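Local structure of biofilm-associated surface protein (Staphylococcus aureus, 7C7U) at residues A[43-48]-A[188-193]; A[51-56]-A[140-145]; A[96-101]-A[114-119]. The protein is a cell wall-anchored, calcium-binding surface protein that takes part in biofilm formation, probably by switching to functional amyloid. All blocks are in the same frame, centred on the assembly; numbering follows the deposited sequence.

Contact 1: A[43-48]-A[188-193]; sequences DSDDAL and LTKADD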
loop_
_atom_site.group_PDB
_atom_site.type_symbol
_atom_site.label_atom_id
_atom_site.label_comp_id
_atom_site.label_asym_id
_atom_site.label_seq_id
_atom_site.Cartn_x
_atom_site.Cartn_y
_atom_site.Cartn_z
ATOM N N ASP A 43 -18.132 27.114 3.366
ATOM C CA ASP A 43 -18.028 27.837 4.624
ATOM C C ASP A 43 -19.072 28.944 4.745
ATOM O O ASP A 43 -18.930 29.832 5.587
ATOM C CB ASP A 43 -16.632 28.428 4.751
ATOM C CG ASP A 43 -16.385 29.538 3.737
ATOM O OD1 ASP A 43 -17.037 29.524 2.665
ATOM O OD2 ASP A 43 -15.533 30.411 4.004
ATOM N N SER A 44 -20.126 28.906 3.938
ATOM C CA SER A 44 -21.147 29.937 4.015
ATOM C C SER A 44 -22.521 29.320 3.836
ATOM O O SER A 44 -22.677 28.300 3.155
ATOM C CB SER A 44 -20.949 31.006 2.951
ATOM O OG SER A 44 -21.278 30.486 1.668
ATOM N N ASP A 45 -23.531 29.982 4.425
ATOM C CA ASP A 45 -24.910 29.565 4.197
ATOM C C ASP A 45 -25.221 29.504 2.707
ATOM O O ASP A 45 -25.856 28.551 2.239
ATOM C CB ASP A 45 -25.896 30.517 4.893
ATOM C CG ASP A 45 -25.821 30.455 6.415
ATOM O OD1 ASP A 45 -25.364 29.437 6.972
ATOM O OD2 ASP A 45 -26.258 31.433 7.061
ATOM N N ASP A 46 -24.787 30.512 1.941
ATOM C CA ASP A 46 -24.995 30.478 0.499
ATOM C C ASP A 46 -24.426 29.195 -0.097
ATOM O O ASP A 46 -25.128 28.445 -0.781
ATOM C CB ASP A 46 -24.363 31.702 -0.167
ATOM C CG ASP A 46 -25.217 32.962 -0.026
ATOM O OD1 ASP A 46 -26.234 32.931 0.705
ATOM O OD2 ASP A 46 -24.869 33.988 -0.642
ATOM N N ALA A 47 -23.139 28.940 0.151
ATOM C CA ALA A 47 -22.520 27.715 -0.353
ATOM C C ALA A 47 -23.228 26.487 0.189
ATOM O O ALA A 47 -23.378 25.485 -0.519
ATOM C CB ALA A 47 -21.036 27.683 0.012
ATOM N N LEU A 48 -23.688 26.549 1.441
ATOM C CA LEU A 48 -24.306 25.369 2.038
ATOM C C LEU A 48 -25.702 25.114 1.499
ATOM O O LEU A 48 -26.160 23.964 1.519
ATOM C CB LEU A 48 -24.373 25.506 3.558
ATOM C CG LEU A 48 -23.043 25.297 4.285
ATOM C CD1 LEU A 48 -23.197 25.460 5.793
ATOM C CD2 LEU A 48 -22.494 23.953 3.945
ATOM N N LEU A 188 -12.744 23.293 2.757
ATOM C CA LEU A 188 -12.786 24.184 3.901
ATOM C C LEU A 188 -14.237 24.394 4.310
ATOM O O LEU A 188 -15.099 24.629 3.456
ATOM C CB LEU A 188 -12.115 25.521 3.587
ATOM C CG LEU A 188 -10.641 25.443 3.201
ATOM C CD1 LEU A 188 -10.021 26.808 2.987
ATOM C CD2 LEU A 188 -9.853 24.641 4.241
ATOM N N THR A 189 -14.507 24.257 5.600
ATOM C CA THR A 189 -15.820 24.523 6.175
ATOM C C THR A 189 -15.680 25.581 7.252
ATOM O O THR A 189 -14.572 26.030 7.572
ATOM C CB THR A 189 -16.448 23.261 6.786
ATOM O OG1 THR A 189 -15.753 22.923 7.995
ATOM C CG2 THR A 189 -16.434 22.096 5.810
ATOM N N LYS A 190 -16.818 25.922 7.875
ATOM C CA LYS A 190 -16.765 26.829 9.012
ATOM C C LYS A 190 -15.885 26.303 10.133
ATOM O O LYS A 190 -15.384 27.104 10.928
ATOM C CB LYS A 190 -18.183 27.107 9.545
ATOM C CG LYS A 190 -19.054 27.889 8.563
ATOM C CD LYS A 190 -20.499 28.040 9.053
ATOM C CE LYS A 190 -21.187 29.170 8.288
ATOM N NZ LYS A 190 -22.646 29.252 8.578
ATOM N N ALA A 191 -15.650 24.978 10.196
ATOM C CA ALA A 191 -14.773 24.434 11.229
ATOM C C ALA A 191 -13.332 24.892 11.038
ATOM O O ALA A 191 -12.582 25.019 12.013
ATOM C CB ALA A 191 -14.846 22.899 11.228
ATOM N N ASP A 192 -12.938 25.166 9.801
ATOM C CA ASP A 192 -11.573 25.585 9.481
ATOM C C ASP A 192 -11.438 27.102 9.609
ATOM O O ASP A 192 -11.062 27.815 8.681
ATOM C CB ASP A 192 -11.216 25.082 8.087
ATOM C CG ASP A 192 -11.419 23.581 7.974
ATOM O OD1 ASP A 192 -10.733 22.885 8.727
ATOM O OD2 ASP A 192 -12.277 23.096 7.191
ATOM N N ASP A 193 -11.713 27.588 10.822
ATOM C CA ASP A 193 -11.956 29.019 10.972
ATOM C C ASP A 193 -10.688 29.838 10.767
ATOM O O ASP A 193 -10.757 30.945 10.216
ATOM C CB ASP A 193 -12.611 29.306 12.331
ATOM C CG ASP A 193 -11.845 28.715 13.497
ATOM O OD1 ASP A 193 -11.064 27.763 13.292
ATOM O OD2 ASP A 193 -12.054 29.187 14.636
#
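A capped helix start meets an ST turn where Asp43, just ahead of helix 45-48, packs against Thr189 and Lys190 in the loop between strand 183-187 and helix 193-199. The backbones come close at one point, with Asp43 CA 4.3 Å from Thr189 CA. Here CB of Asp43 rests against the peptide that joins Thr189 to Lys190, while its carboxylate lies farther from the loop than CB does. Lys190 does most of the reaching. Its CG lies beside the backbone N and anti to the carbonyl carbon (chi1 -67°), and from there the extended chain runs past Asp43, CG and CE both 3.6 Å from Asp43 O. The Lys190 and Asp45 side chains cross at about a right angle, and NZ forms a salt bridge at 3.2 Å to Asp45 OD1. As a hydrogen bond this is weak, and both residues are exposed, so solvent probably screens the attraction.

Each segment is braced from within. Ser44 is the N-cap of the short helix: its OG accepts from Ala47 N at 2.9 Å, which fixes the first turn carrying Asp45. In the loop, Thr189 to Asp192 form a type I beta turn, and Thr189 OG1 accepts from Ala191 N. The buried carboxylate of Asp192 folds back to take Thr189 N on the anti lone pair of OD2, at 3.0 Å and nearly straight (170°). Its other oxygen, OD1, forms a salt bridge with Lys162, a residue of a calcium site. A backbone hydrogen bond between Leu188 and Leu42 continues the contact, and Val196 of helix 193-199 touches the Asp43 side chain. An N-capped helix start is thus joined, through an exposed lysine salt bridge, to a type I beta turn with an ST turn.

Contact 2: A[51-56]-A[140-145]; sequences NIIPFD and GKIELD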
loop_
_atom_site.group_PDB
_atom_site.type_symbol
_atom_site.label_atom_id
_atom_site.label_comp_id
_atom_site.label_asym_id
_atom_site.label_seq_id
_atom_site.Cartn_x
_atom_site.Cartn_y
_atom_site.Cartn_z
ATOM N N ASN A 51 -26.748 22.774 -4.072
ATOM C CA ASN A 51 -26.467 21.362 -4.272
ATOM C C ASN A 51 -25.273 21.143 -5.196
ATOM O O ASN A 51 -25.111 20.041 -5.734
ATOM C CB ASN A 51 -27.704 20.639 -4.806
ATOM C CG ASN A 51 -27.979 20.950 -6.262
ATOM O OD1 ASN A 51 -28.042 22.119 -6.661
ATOM N ND2 ASN A 51 -28.115 19.904 -7.075
ATOM N N ILE A 52 -24.451 22.175 -5.410
ATOM C CA ILE A 52 -23.274 22.095 -6.273
ATOM C C ILE A 52 -22.041 22.522 -5.489
ATOM O O ILE A 52 -22.043 23.567 -4.829
ATOM C CB ILE A 52 -23.420 22.960 -7.538
ATOM C CG1 ILE A 52 -24.607 22.471 -8.368
ATOM C CG2 ILE A 52 -22.115 22.943 -8.363
ATOM C CD1 ILE A 52 -24.692 23.068 -9.749
ATOM N N ILE A 53 -20.981 21.721 -5.581
ATOM C CA ILE A 53 -19.644 22.132 -5.171
ATOM C C ILE A 53 -18.865 22.456 -6.436
ATOM O O ILE A 53 -18.598 21.547 -7.237
ATOM C CB ILE A 53 -18.936 21.046 -4.346
ATOM C CG1 ILE A 53 -19.707 20.767 -3.055
ATOM C CG2 ILE A 53 -17.509 21.469 -4.011
ATOM C CD1 ILE A 53 -19.177 19.539 -2.304
ATOM N N PRO A 54 -18.503 23.708 -6.680
ATOM C CA PRO A 54 -17.757 24.046 -7.890
ATOM C C PRO A 54 -16.262 23.816 -7.709
ATOM O O PRO A 54 -15.736 23.798 -6.593
ATOM C CB PRO A 54 -18.065 25.532 -8.064
ATOM C CG PRO A 54 -18.125 26.017 -6.661
ATOM C CD PRO A 54 -18.767 24.899 -5.856
ATOM N N PHE A 55 -15.576 23.647 -8.838
ATOM C CA PHE A 55 -14.131 23.485 -8.804
ATOM C C PHE A 55 -13.530 23.856 -10.151
ATOM O O PHE A 55 -14.198 23.836 -11.189
ATOM C CB PHE A 55 -13.721 22.041 -8.425
ATOM C CG PHE A 55 -14.109 20.990 -9.442
ATOM C CD1 PHE A 55 -15.349 20.352 -9.367
ATOM C CD2 PHE A 55 -13.209 20.576 -10.414
ATOM C CE1 PHE A 55 -15.692 19.358 -10.269
ATOM C CE2 PHE A 55 -13.539 19.595 -11.323
ATOM C CZ PHE A 55 -14.784 18.972 -11.253
ATOM N N ASP A 56 -12.245 24.176 -10.111
ATOM C CA ASP A 56 -11.385 24.139 -11.281
ATOM C C ASP A 56 -10.378 23.021 -11.086
ATOM O O ASP A 56 -10.105 22.599 -9.964
ATOM C CB ASP A 56 -10.652 25.471 -11.499
ATOM C CG ASP A 56 -11.611 26.631 -11.725
ATOM O OD1 ASP A 56 -12.579 26.474 -12.496
ATOM O OD2 ASP A 56 -11.413 27.686 -11.106
ATOM N N GLY A 140 -16.001 23.277 -13.252
ATOM C CA GLY A 140 -16.251 21.975 -12.660
ATOM C C GLY A 140 -17.425 22.060 -11.706
ATOM O O GLY A 140 -17.599 23.051 -10.994
ATOM N N LYS A 141 -18.263 21.016 -11.725
ATOM C CA LYS A 141 -19.449 20.956 -10.876
ATOM C C LYS A 141 -19.592 19.551 -10.304
ATOM O O LYS A 141 -19.733 18.583 -11.055
ATOM C CB LYS A 141 -20.714 21.334 -11.656
ATOM C CG LYS A 141 -20.683 22.732 -12.257
ATOM C CD LYS A 141 -22.027 23.083 -12.894
ATOM C CE LYS A 141 -21.960 24.435 -13.600
ATOM N NZ LYS A 141 -23.153 24.679 -14.461
ATOM N N ILE A 142 -19.567 19.449 -8.985
ATOM C CA ILE A 142 -19.963 18.227 -8.284
ATOM C C ILE A 142 -21.424 18.420 -7.916
ATOM O O ILE A 142 -21.748 19.258 -7.074
ATOM C CB ILE A 142 -19.113 17.969 -7.035
ATOM C CG1 ILE A 142 -17.637 17.891 -7.384
ATOM C CG2 ILE A 142 -19.542 16.631 -6.306
ATOM C CD1 ILE A 142 -16.762 18.099 -6.155
ATOM N N GLU A 143 -22.311 17.693 -8.585
ATOM C CA GLU A 143 -23.746 17.834 -8.382
ATOM C C GLU A 143 -24.209 16.764 -7.400
ATOM O O GLU A 143 -23.807 15.602 -7.513
ATOM C CB GLU A 143 -24.494 17.725 -9.714
ATOM C CG GLU A 143 -24.067 18.794 -10.732
ATOM C CD GLU A 143 -24.854 18.732 -12.025
ATOM O OE1 GLU A 143 -26.097 18.627 -11.961
ATOM O OE2 GLU A 143 -24.221 18.793 -13.103
ATOM N N LEU A 144 -25.026 17.172 -6.432
ATOM C CA LEU A 144 -25.437 16.353 -5.298
ATOM C C LEU A 144 -26.956 16.239 -5.224
ATOM O O LEU A 144 -27.685 17.163 -5.602
ATOM C CB LEU A 144 -24.924 16.944 -3.973
ATOM C CG LEU A 144 -23.445 17.323 -3.886
ATOM C CD1 LEU A 144 -23.163 18.202 -2.661
ATOM C CD2 LEU A 144 -22.584 16.055 -3.876
ATOM N N ASP A 145 -27.425 15.119 -4.661
ATOM C CA ASP A 145 -28.857 14.846 -4.548
ATOM C C ASP A 145 -29.531 15.581 -3.394
ATOM O O ASP A 145 -30.717 15.348 -3.136
ATOM C CB ASP A 145 -29.096 13.331 -4.419
ATOM C CG ASP A 145 -28.564 12.742 -3.115
ATOM O OD1 ASP A 145 -28.270 13.493 -2.161
ATOM O OD2 ASP A 145 -28.454 11.497 -3.048
HETATM O O HOH W 1 -28.291 19.769 -10.048
#
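Gly140 CA sits over the centre of one face of the Phe55 ring, 3.5 Å from the centroid and 10° off the normal, a CH-pi contact. The Phe55 CG sits between the backbone N and the carbonyl carbon (chi1 66°), which swings the ring across the neighbouring strand instead of along its own. CE1 thereby also reaches Ile142 CG1 at 3.8 Å. On the same face Ile53 CG2 meets Ile142 CD1, the two side chains crossing at a slant, and Ile53 CD1 meets Leu144 CD1; all three residues are buried. On the other, Ile52 lies against the aliphatic part of Lys141.

The backbone ladder sets this register. Ile53 and Ile142 form a hydrogen-bonded pair, with Ile142 N to Ile53 O at 2.9 Å and nearly straight, and Ile53 N returning to Ile142 O. Phe55 and Gly140 form the next such pair: Phe55 N reaches Gly140 O from above the carbonyl plane, and the return bond from Gly140 N is weak. Just before the strand, Asn51 is bonded twice to Leu144: its O accepts from Leu144 N, and its ND2 donates to Leu144 O at 3.1 Å, in the carbonyl plane. A water accepts from the same ND2 and donates to Glu143 OE1.

Further out, Phe37 meets the Phe55 ring, and strand 84-90 pairs with Lys141 and Glu143. Strand 133-144 is thus an interior strand of a mixed beta-sheet, joined to strand 52-61 by a classic antiparallel ladder.

Contact 3: A[96-101]-A[114-119]; sequences KPVEFV and WEVNFI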
loop_
_atom_site.group_PDB
_atom_site.type_symbol
_atom_site.label_atom_id
_atom_site.label_comp_id
_atom_site.label_asym_id
_atom_site.label_seq_id
_atom_site.Cartn_x
_atom_site.Cartn_y
_atom_site.Cartn_z
ATOM N N LYS A 96 -17.805 23.229 -23.377
ATOM C CA LYS A 96 -18.724 22.097 -23.397
ATOM C C LYS A 96 -18.300 21.074 -22.356
ATOM O O LYS A 96 -17.196 20.530 -22.461
ATOM C CB LYS A 96 -18.762 21.462 -24.786
ATOM C CG LYS A 96 -19.309 22.402 -25.866
ATOM C CD LYS A 96 -19.385 21.712 -27.226
ATOM C CE LYS A 96 -19.588 22.741 -28.339
ATOM N NZ LYS A 96 -20.777 23.603 -28.058
ATOM N N PRO A 97 -19.129 20.775 -21.356
ATOM C CA PRO A 97 -18.694 19.875 -20.277
ATOM C C PRO A 97 -18.446 18.446 -20.734
ATOM O O PRO A 97 -19.045 17.952 -21.694
ATOM C CB PRO A 97 -19.853 19.936 -19.273
ATOM C CG PRO A 97 -21.019 20.490 -20.048
ATOM C CD PRO A 97 -20.417 21.416 -21.059
ATOM N N VAL A 98 -17.519 17.790 -20.033
ATOM C CA VAL A 98 -17.288 16.355 -20.125
ATOM C C VAL A 98 -17.600 15.744 -18.764
ATOM O O VAL A 98 -17.241 16.311 -17.726
ATOM C CB VAL A 98 -15.835 16.051 -20.543
ATOM C CG1 VAL A 98 -15.566 14.550 -20.529
ATOM C CG2 VAL A 98 -15.548 16.652 -21.920
ATOM N N GLU A 99 -18.232 14.580 -18.772
ATOM C CA GLU A 99 -18.761 13.967 -17.565
ATOM C C GLU A 99 -17.778 12.939 -17.022
ATOM O O GLU A 99 -17.180 12.171 -17.778
ATOM C CB GLU A 99 -20.109 13.301 -17.853
ATOM C CG GLU A 99 -21.014 13.156 -16.645
ATOM C CD GLU A 99 -22.355 12.524 -16.990
ATOM O OE1 GLU A 99 -22.778 11.598 -16.264
ATOM O OE2 GLU A 99 -22.984 12.961 -17.980
ATOM N N PHE A 100 -17.608 12.939 -15.705
ATOM C CA PHE A 100 -16.840 11.905 -15.036
ATOM C C PHE A 100 -17.714 10.663 -14.857
ATOM O O PHE A 100 -18.939 10.751 -14.790
ATOM C CB PHE A 100 -16.344 12.391 -13.669
ATOM C CG PHE A 100 -15.326 13.512 -13.721
ATOM C CD1 PHE A 100 -15.622 14.728 -14.327
ATOM C CD2 PHE A 100 -14.105 13.380 -13.075
ATOM C CE1 PHE A 100 -14.701 15.762 -14.343
ATOM C CE2 PHE A 100 -13.178 14.419 -13.083
ATOM C CZ PHE A 100 -13.487 15.615 -13.718
ATOM N N VAL A 101 -17.078 9.500 -14.803
ATOM C CA VAL A 101 -17.781 8.234 -14.621
ATOM C C VAL A 101 -17.283 7.594 -13.338
ATOM O O VAL A 101 -16.070 7.490 -13.123
ATOM C CB VAL A 101 -17.585 7.293 -15.823
ATOM C CG1 VAL A 101 -18.234 5.939 -15.554
ATOM C CG2 VAL A 101 -18.175 7.928 -17.085
ATOM N N TRP A 114 -14.264 9.075 -9.160
ATOM C CA TRP A 114 -14.792 9.359 -10.486
ATOM C C TRP A 114 -13.657 9.587 -11.485
ATOM O O TRP A 114 -12.606 10.138 -11.144
ATOM C CB TRP A 114 -15.694 10.588 -10.443
ATOM C CG TRP A 114 -17.048 10.335 -9.891
ATOM C CD1 TRP A 114 -18.205 10.238 -10.601
ATOM C CD2 TRP A 114 -17.412 10.178 -8.506
ATOM N NE1 TRP A 114 -19.263 10.035 -9.755
ATOM C CE2 TRP A 114 -18.802 9.990 -8.463
ATOM C CE3 TRP A 114 -16.693 10.175 -7.305
ATOM C CZ2 TRP A 114 -19.493 9.792 -7.268
ATOM C CZ3 TRP A 114 -17.383 9.985 -6.114
ATOM C CH2 TRP A 114 -18.767 9.797 -6.106
ATOM N N GLU A 115 -13.880 9.167 -12.729
ATOM C CA GLU A 115 -12.797 9.067 -13.703
ATOM C C GLU A 115 -13.174 9.729 -15.019
ATOM O O GLU A 115 -14.320 9.633 -15.466
ATOM C CB GLU A 115 -12.429 7.604 -13.962
ATOM C CG GLU A 115 -11.187 7.402 -14.819
ATOM C CD GLU A 115 -10.570 6.002 -14.647
ATOM O OE1 GLU A 115 -9.745 5.803 -13.725
ATOM O OE2 GLU A 115 -10.903 5.103 -15.444
ATOM N N VAL A 116 -12.189 10.364 -15.650
ATOM C CA VAL A 116 -12.362 11.012 -16.944
ATOM C C VAL A 116 -11.026 10.932 -17.668
ATOM O O VAL A 116 -9.965 10.802 -17.046
ATOM C CB VAL A 116 -12.857 12.472 -16.788
ATOM C CG1 VAL A 116 -11.774 13.337 -16.181
ATOM C CG2 VAL A 116 -13.316 13.044 -18.125
ATOM N N ASN A 117 -11.078 10.955 -18.996
ATOM C CA ASN A 117 -9.840 10.870 -19.754
ATOM C C ASN A 117 -9.020 12.139 -19.543
ATOM O O ASN A 117 -9.563 13.220 -19.316
ATOM C CB ASN A 117 -10.130 10.647 -21.240
ATOM C CG ASN A 117 -10.362 9.175 -21.575
ATOM O OD1 ASN A 117 -10.118 8.291 -20.752
ATOM N ND2 ASN A 117 -10.846 8.912 -22.781
ATOM N N PHE A 118 -7.697 11.981 -19.568
ATOM C CA PHE A 118 -6.798 13.113 -19.364
ATOM C C PHE A 118 -6.774 14.034 -20.582
ATOM O O PHE A 118 -7.000 15.244 -20.461
ATOM C CB PHE A 118 -5.393 12.600 -19.056
ATOM C CG PHE A 118 -4.396 13.682 -18.753
ATOM C CD1 PHE A 118 -3.740 14.350 -19.773
ATOM C CD2 PHE A 118 -4.095 14.013 -17.443
ATOM C CE1 PHE A 118 -2.815 15.341 -19.494
ATOM C CE2 PHE A 118 -3.173 15.006 -17.155
ATOM C CZ PHE A 118 -2.533 15.673 -18.186
ATOM N N ILE A 119 -6.487 13.479 -21.758
ATOM C CA ILE A 119 -6.199 14.275 -22.950
ATOM C C ILE A 119 -7.500 14.752 -23.588
ATOM O O ILE A 119 -8.361 13.940 -23.942
ATOM C CB ILE A 119 -5.355 13.474 -23.947
ATOM C CG1 ILE A 119 -3.948 13.263 -23.396
ATOM C CG2 ILE A 119 -5.289 14.183 -25.283
ATOM C CD1 ILE A 119 -3.434 11.869 -23.611
#
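One face of the Phe100 ring is covered by Val116, whose CG1 stands 3.8 Å from the ring centroid and 21° off the normal, a CH-pi contact displaced toward the rim at CE2. At the ring's edge, near its plane, lie Trp114 O and Glu115 N. The Trp114 indole meets the other strand obliquely, with CD1 near Val101 C, and Trp114 CB touches Phe100 CB at 3.8 Å. Val116 divides its branches: CG1, held between the backbone N and the carbonyl carbon (chi1 69°), goes to the ring, while CG2 packs on Val98 CG1 at 3.6 Å.

Val101 and Glu115 pair antiparallel, hydrogen-bonded both ways. Val101 N to Glu115 O is 2.8 Å and nearly straight (166°); the return bond from Glu115 N reaches Val101 O from above the carbonyl plane. Glu115 OE1 forms a salt bridge with Arg170 NE, a residue of strand 163-171.

On the far side of strand 98-104, strand 84-90 bonds to Val98 and Phe100, and Ile87 touches both Phe100 and Trp114. Strand 113-117 in turn pairs with strand 70-76, where Ile72 meets Val116 and Leu76 meets Trp114.

Contact 1 leads straight into contact 2 along the chain, since helix 45-48 is followed by strand 52-61; their centres are 15 Å apart. Contacts 2 and 3 belong to the same mixed sheet, joined through strand 84-90, which pairs with both 133-144 and 98-104. Their centres lie 14 Å apart and their nearest atoms about 4 Å, without touching. Contact 3 is well separated from contact 1, about 17 Å between nearest atoms. Bound calcium lies about 10 Å from the Thr189 side chain in contact 1 and about 13 Å from the side chains of Ile53 and Trp114. None of the three contacts supplies a calcium ligand, but in contact 1 Asp192 pairs with the site residue Lys162.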